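Local atomic coordinates of probable tRNA pseudouridine synthase D (Methanosarcina mazei, PDB entry 1Z2Z), a protein that probably isomerises uridine-13 of transfer RNAs to pseudouridine, as a member of the TruD family of pseudouridine synthases. Residues S103-I108 and I113-L118; D158-Q163 and R427-V432. All coordinates share one frame; numbering follows the deposited sequence.

Contact 1 of 2, residues S103-I108 and I113-L118; sequences SEIEKI and IELKVL
Ile-105, in the short, weakly bonded helical turn 102-105, and Ile-108, a little further along the chain, rest on Leu-115 and Val-117 of strand 113-121; the side-chain contact is apolar, with no direct hydrogen bond between the segments. The CD1 methyl of Ile-105 lies against CG2 of Val-117, the modelled 3.2 Å being doubtfully short, and the two side chains cross at about a right angle. Its CG1 branch lies between the backbone N and the carbonyl carbon (chi1 46°), and the extended chi2 carries CD1 out to the valine. Leu-115 serves both isoleucines through one methyl: CD1 lies 4.1 Å from CG2 of Ile-108 and 4.4 Å from CB of Ile-105. In Ile-108 it is the CG2 branch, set opposite the backbone N, that faces the leucine. A water joins the backbones through two weak hydrogen bonds, giving one to Ile-108 O and accepting one from Leu-115 N. Ile-105 is buried and also reaches Leu-50 and Val-52 of strand 49-57, the antiparallel neighbour of 113-121. The arrangement is a helical turn and its connection packed against an outlying strand of the mixed beta-sheet, in a family belonging to the pseudouridine synthase clan.

Contact 2 of 2, residues D158-Q163 and R427-V432; sequences DEILAQ and REYMKV
Ile-160, on the last turns of helix 146-163, faces Glu-428 and Tyr-429 near the end of helix 423-430, with the CA atoms of Ile-160 and Glu-428 8.7 Å apart. No hydrogen bond spans the two backbones. Within 158-163 the helical bonding continues through Ala-162 N to Asp-158 O and Gln-163 N to Glu-159 O. In the other segment Lys-431 N still bonds to Arg-427 O at 2.7 Å, but Lys-431 itself leaves the helix with a positive phi of 40°.

The side-chain contact is made chiefly by one methyl. CD1 of Ile-160 approaches the Tyr-429 ring obliquely, coming nearest to CE1, where the modelled 3.3 Å is doubtfully short at this resolution, and lies 3.7 Å from the phenolic OH. CG1 of the isoleucine stands opposite its carbonyl carbon (chi1 -71°), and a fully extended chi2 sends CD1 across to the tyrosine. The same methyl is 4.4 Å from CB of Glu-428. Tyr-429 reaches toward helix 146-163, where its OH is hydrogen-bonded to Thr-157. An alanine here removes the ring and its hydroxyl, which would probably leave a gap beside the Ile-160 methyl and Thr-157 OG1 without this partner.

Away from the Ile-160 methyl, Lys-431 NZ turns back to Glu-428 O at 2.8 Å, tilted 27° from the carbonyl plane, and also bonds Thr-17 and Thr-19. The Glu-428 carboxylate forms a salt bridge with Arg-427, NH2 to OE1 at 3.5 Å, and accepts a hydrogen bond from Thr-17 N through OE2. The buried charges are thus met within the C-terminal helix and its exit or by residues near the N terminus, while the direct union of the two segments rests on van der Waals packing.

How the contacts relate
Following the chain from the N terminus, contact 1 comes first: its segments are separated by only four residues, so it closes a short connection from helix 102-105 into strand 113-121. Contact 2 opens later and joins residues 158-163 to 427-432, closing a long excursion of 263 residues that contains many helices. The two are therefore in series, neither nested nor crossed. Contact 1 is local and lies toward the periphery, at the mixed sheet, whereas contact 2 is buried and brings the helix following strand 130-142 against the one following strand 408-417, two antiparallel partners in that same sheet. The centres of contact 1 and contact 2 lie about 40 Å apart, and the two do not touch.

Contact 1 of 2, residues S103-I108 and I113-L118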
# COMPACT_ATOMS: atom_id res chain seq x y z
N SER A 103 29.34 -20.51 -10.85
CA SER A 103 29.21 -21.90 -11.29
C SER A 103 28.25 -22.75 -10.45
O SER A 103 27.63 -23.69 -10.97
CB SER A 103 30.60 -22.55 -11.31
OG SER A 103 31.31 -22.26 -10.11
N GLU A 104 28.13 -22.42 -9.17
CA GLU A 104 27.25 -23.16 -8.27
C GLU A 104 25.79 -22.95 -8.61
O GLU A 104 24.97 -23.86 -8.44
CB GLU A 104 27.40 -22.71 -6.83
CG GLU A 104 28.74 -22.85 -6.18
CD GLU A 104 28.59 -22.65 -4.70
OE1 GLU A 104 27.79 -23.37 -4.08
OE2 GLU A 104 29.26 -21.76 -4.16
N ILE A 105 25.46 -21.74 -9.01
CA ILE A 105 24.07 -21.44 -9.32
C ILE A 105 23.70 -21.83 -10.74
O ILE A 105 22.54 -21.78 -11.13
CB ILE A 105 23.74 -19.93 -9.07
CG1 ILE A 105 24.83 -19.05 -9.66
CG2 ILE A 105 23.56 -19.68 -7.58
CD1 ILE A 105 24.72 -17.58 -9.27
N GLU A 106 24.70 -22.25 -11.50
CA GLU A 106 24.46 -22.65 -12.87
C GLU A 106 24.01 -24.12 -12.90
O GLU A 106 23.56 -24.61 -13.92
CB GLU A 106 25.73 -22.46 -13.69
CG GLU A 106 25.59 -21.45 -14.83
CD GLU A 106 24.59 -21.92 -15.90
OE1 GLU A 106 24.58 -21.33 -17.01
OE2 GLU A 106 23.81 -22.88 -15.62
N LYS A 107 24.13 -24.78 -11.75
CA LYS A 107 23.79 -26.19 -11.58
C LYS A 107 22.48 -26.40 -10.80
O LYS A 107 22.04 -27.53 -10.59
CB LYS A 107 24.94 -26.91 -10.87
CG LYS A 107 24.82 -28.42 -10.88
CD LYS A 107 26.12 -29.14 -10.52
CE LYS A 107 26.14 -30.51 -11.21
NZ LYS A 107 26.29 -30.36 -12.69
N ILE A 108 21.87 -25.30 -10.36
CA ILE A 108 20.61 -25.33 -9.63
C ILE A 108 19.51 -25.15 -10.65
O ILE A 108 19.47 -24.16 -11.39
CB ILE A 108 20.52 -24.18 -8.61
CG1 ILE A 108 21.63 -24.31 -7.57
CG2 ILE A 108 19.17 -24.18 -7.93
CD1 ILE A 108 21.63 -23.19 -6.55
N ILE A 113 11.71 -21.56 -11.82
CA ILE A 113 12.68 -20.65 -11.25
C ILE A 113 13.80 -20.58 -12.24
O ILE A 113 14.22 -21.59 -12.79
CB ILE A 113 13.23 -21.18 -9.93
CG1 ILE A 113 12.10 -21.22 -8.90
CG2 ILE A 113 14.41 -20.32 -9.48
CD1 ILE A 113 11.59 -19.85 -8.49
N GLU A 114 14.29 -19.37 -12.46
CA GLU A 114 15.36 -19.17 -13.39
C GLU A 114 16.36 -18.30 -12.65
O GLU A 114 15.98 -17.30 -12.05
CB GLU A 114 14.81 -18.47 -14.62
CG GLU A 114 15.68 -18.53 -15.83
CD GLU A 114 14.87 -18.55 -17.12
OE1 GLU A 114 14.28 -17.51 -17.48
OE2 GLU A 114 14.80 -19.63 -17.76
N LEU A 115 17.63 -18.71 -12.67
CA LEU A 115 18.69 -17.98 -11.99
C LEU A 115 19.75 -17.53 -12.99
O LEU A 115 20.28 -18.34 -13.74
CB LEU A 115 19.35 -18.88 -10.94
CG LEU A 115 18.53 -19.32 -9.73
CD1 LEU A 115 19.40 -20.16 -8.82
CD2 LEU A 115 17.99 -18.11 -8.97
N LYS A 116 20.07 -16.24 -12.99
CA LYS A 116 21.06 -15.71 -13.91
C LYS A 116 22.01 -14.76 -13.17
O LYS A 116 21.60 -13.80 -12.53
CB LYS A 116 20.37 -14.96 -15.06
CG LYS A 116 19.18 -15.71 -15.68
CD LYS A 116 18.45 -14.89 -16.76
CE LYS A 116 17.14 -15.56 -17.23
NZ LYS A 116 16.33 -14.63 -18.08
N VAL A 117 23.30 -15.04 -13.25
CA VAL A 117 24.28 -14.21 -12.57
C VAL A 117 24.30 -12.80 -13.18
O VAL A 117 24.13 -12.62 -14.38
CB VAL A 117 25.68 -14.85 -12.67
CG1 VAL A 117 26.70 -14.02 -11.94
CG2 VAL A 117 25.64 -16.25 -12.07
N LEU A 118 24.48 -11.80 -12.32
CA LEU A 118 24.58 -10.43 -12.78
C LEU A 118 26.02 -9.99 -12.46
O LEU A 118 26.64 -9.28 -13.23
CB LEU A 118 23.53 -9.52 -12.10
CG LEU A 118 22.06 -9.79 -12.48
CD1 LEU A 118 21.14 -8.98 -11.59
CD2 LEU A 118 21.80 -9.49 -13.94
O HOH W 1 18.87 -21.69 -13.55

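Contact 2 of 2, residues D158-Q163 and R427-V432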
# COMPACT_ATOMS: atom_id res chain seq x y z
N ASP A 158 -7.00 8.56 -20.96
CA ASP A 158 -7.02 10.00 -21.22
C ASP A 158 -7.23 10.82 -19.97
O ASP A 158 -6.43 11.72 -19.66
CB ASP A 158 -8.12 10.36 -22.23
CG ASP A 158 -8.68 11.77 -21.99
OD1 ASP A 158 -9.55 11.93 -21.11
OD2 ASP A 158 -8.24 12.72 -22.68
N GLU A 159 -8.31 10.56 -19.24
CA GLU A 159 -8.57 11.32 -18.03
C GLU A 159 -7.39 11.20 -17.10
O GLU A 159 -6.98 12.17 -16.47
CB GLU A 159 -9.85 10.84 -17.33
CG GLU A 159 -11.11 11.41 -17.95
CD GLU A 159 -12.37 10.94 -17.28
OE1 GLU A 159 -12.53 11.15 -16.05
OE2 GLU A 159 -13.23 10.36 -17.97
N ILE A 160 -6.82 10.00 -17.04
CA ILE A 160 -5.67 9.76 -16.18
C ILE A 160 -4.48 10.58 -16.62
O ILE A 160 -3.90 11.34 -15.84
CB ILE A 160 -5.30 8.27 -16.18
CG1 ILE A 160 -6.35 7.48 -15.41
CG2 ILE A 160 -3.94 8.09 -15.53
CD1 ILE A 160 -6.08 6.00 -15.36
N LEU A 161 -4.12 10.44 -17.89
CA LEU A 161 -3.00 11.18 -18.43
C LEU A 161 -3.17 12.67 -18.17
O LEU A 161 -2.20 13.37 -17.87
CB LEU A 161 -2.88 10.90 -19.93
CG LEU A 161 -1.55 10.33 -20.45
CD1 LEU A 161 -1.06 9.18 -19.57
CD2 LEU A 161 -1.75 9.86 -21.88
N ALA A 162 -4.41 13.14 -18.26
CA ALA A 162 -4.74 14.55 -18.05
C ALA A 162 -4.68 14.97 -16.59
O ALA A 162 -4.13 16.02 -16.26
CB ALA A 162 -6.12 14.84 -18.62
N GLN A 163 -5.27 14.17 -15.71
CA GLN A 163 -5.27 14.48 -14.29
C GLN A 163 -3.88 14.31 -13.69
O GLN A 163 -3.64 14.67 -12.54
CB GLN A 163 -6.25 13.56 -13.55
CG GLN A 163 -6.22 13.81 -12.07
CD GLN A 163 -6.91 12.73 -11.28
OE1 GLN A 163 -6.57 11.55 -11.38
NE2 GLN A 163 -7.89 13.13 -10.46
N ARG A 427 -7.56 -0.00 -9.69
CA ARG A 427 -8.87 0.44 -9.21
C ARG A 427 -9.55 1.44 -10.17
O ARG A 427 -10.75 1.35 -10.40
CB ARG A 427 -8.71 1.06 -7.82
CG ARG A 427 -10.03 1.28 -7.10
CD ARG A 427 -9.81 1.93 -5.73
NE ARG A 427 -9.97 3.38 -5.80
CZ ARG A 427 -11.13 4.02 -5.66
NH1 ARG A 427 -12.24 3.35 -5.43
NH2 ARG A 427 -11.17 5.33 -5.77
N GLU A 428 -8.81 2.39 -10.74
CA GLU A 428 -9.41 3.35 -11.65
C GLU A 428 -9.79 2.70 -12.98
O GLU A 428 -10.62 3.24 -13.73
CB GLU A 428 -8.48 4.54 -11.91
CG GLU A 428 -8.11 5.36 -10.66
CD GLU A 428 -9.31 5.99 -9.96
OE1 GLU A 428 -9.43 5.81 -8.72
OE2 GLU A 428 -10.14 6.66 -10.63
N TYR A 429 -9.18 1.56 -13.28
CA TYR A 429 -9.47 0.84 -14.52
C TYR A 429 -10.54 -0.22 -14.38
O TYR A 429 -11.29 -0.47 -15.32
CB TYR A 429 -8.23 0.15 -15.07
CG TYR A 429 -7.34 1.07 -15.84
CD1 TYR A 429 -6.43 1.89 -15.19
CD2 TYR A 429 -7.41 1.14 -17.24
CE1 TYR A 429 -5.61 2.74 -15.89
CE2 TYR A 429 -6.59 2.01 -17.96
CZ TYR A 429 -5.70 2.80 -17.27
OH TYR A 429 -4.88 3.67 -17.95
N MSE A 430 -10.61 -0.86 -13.22
CA MSE A 430 -11.59 -1.91 -13.02
C MSE A 430 -12.76 -1.47 -12.19
O MSE A 430 -13.86 -2.01 -12.33
CB MSE A 430 -10.96 -3.12 -12.34
CG MSE A 430 -10.01 -3.91 -13.20
SE MSE A 430 -9.01 -5.14 -12.10
CE MSE A 430 -10.23 -6.65 -12.15
N LYS A 431 -12.53 -0.51 -11.31
CA LYS A 431 -13.58 -0.01 -10.42
C LYS A 431 -14.45 -1.16 -9.92
O LYS A 431 -15.65 -1.19 -10.17
CB LYS A 431 -14.46 1.02 -11.15
CG LYS A 431 -13.72 2.27 -11.62
CD LYS A 431 -14.68 3.37 -12.07
CE LYS A 431 -13.94 4.58 -12.62
NZ LYS A 431 -13.24 4.33 -13.91
N VAL A 432 -13.84 -2.11 -9.22
CA VAL A 432 -14.59 -3.23 -8.67
C VAL A 432 -14.20 -3.48 -7.24
O VAL A 432 -13.26 -2.87 -6.73
CB VAL A 432 -14.35 -4.53 -9.48
CG1 VAL A 432 -14.97 -4.42 -10.87
CG2 VAL A 432 -12.87 -4.79 -9.59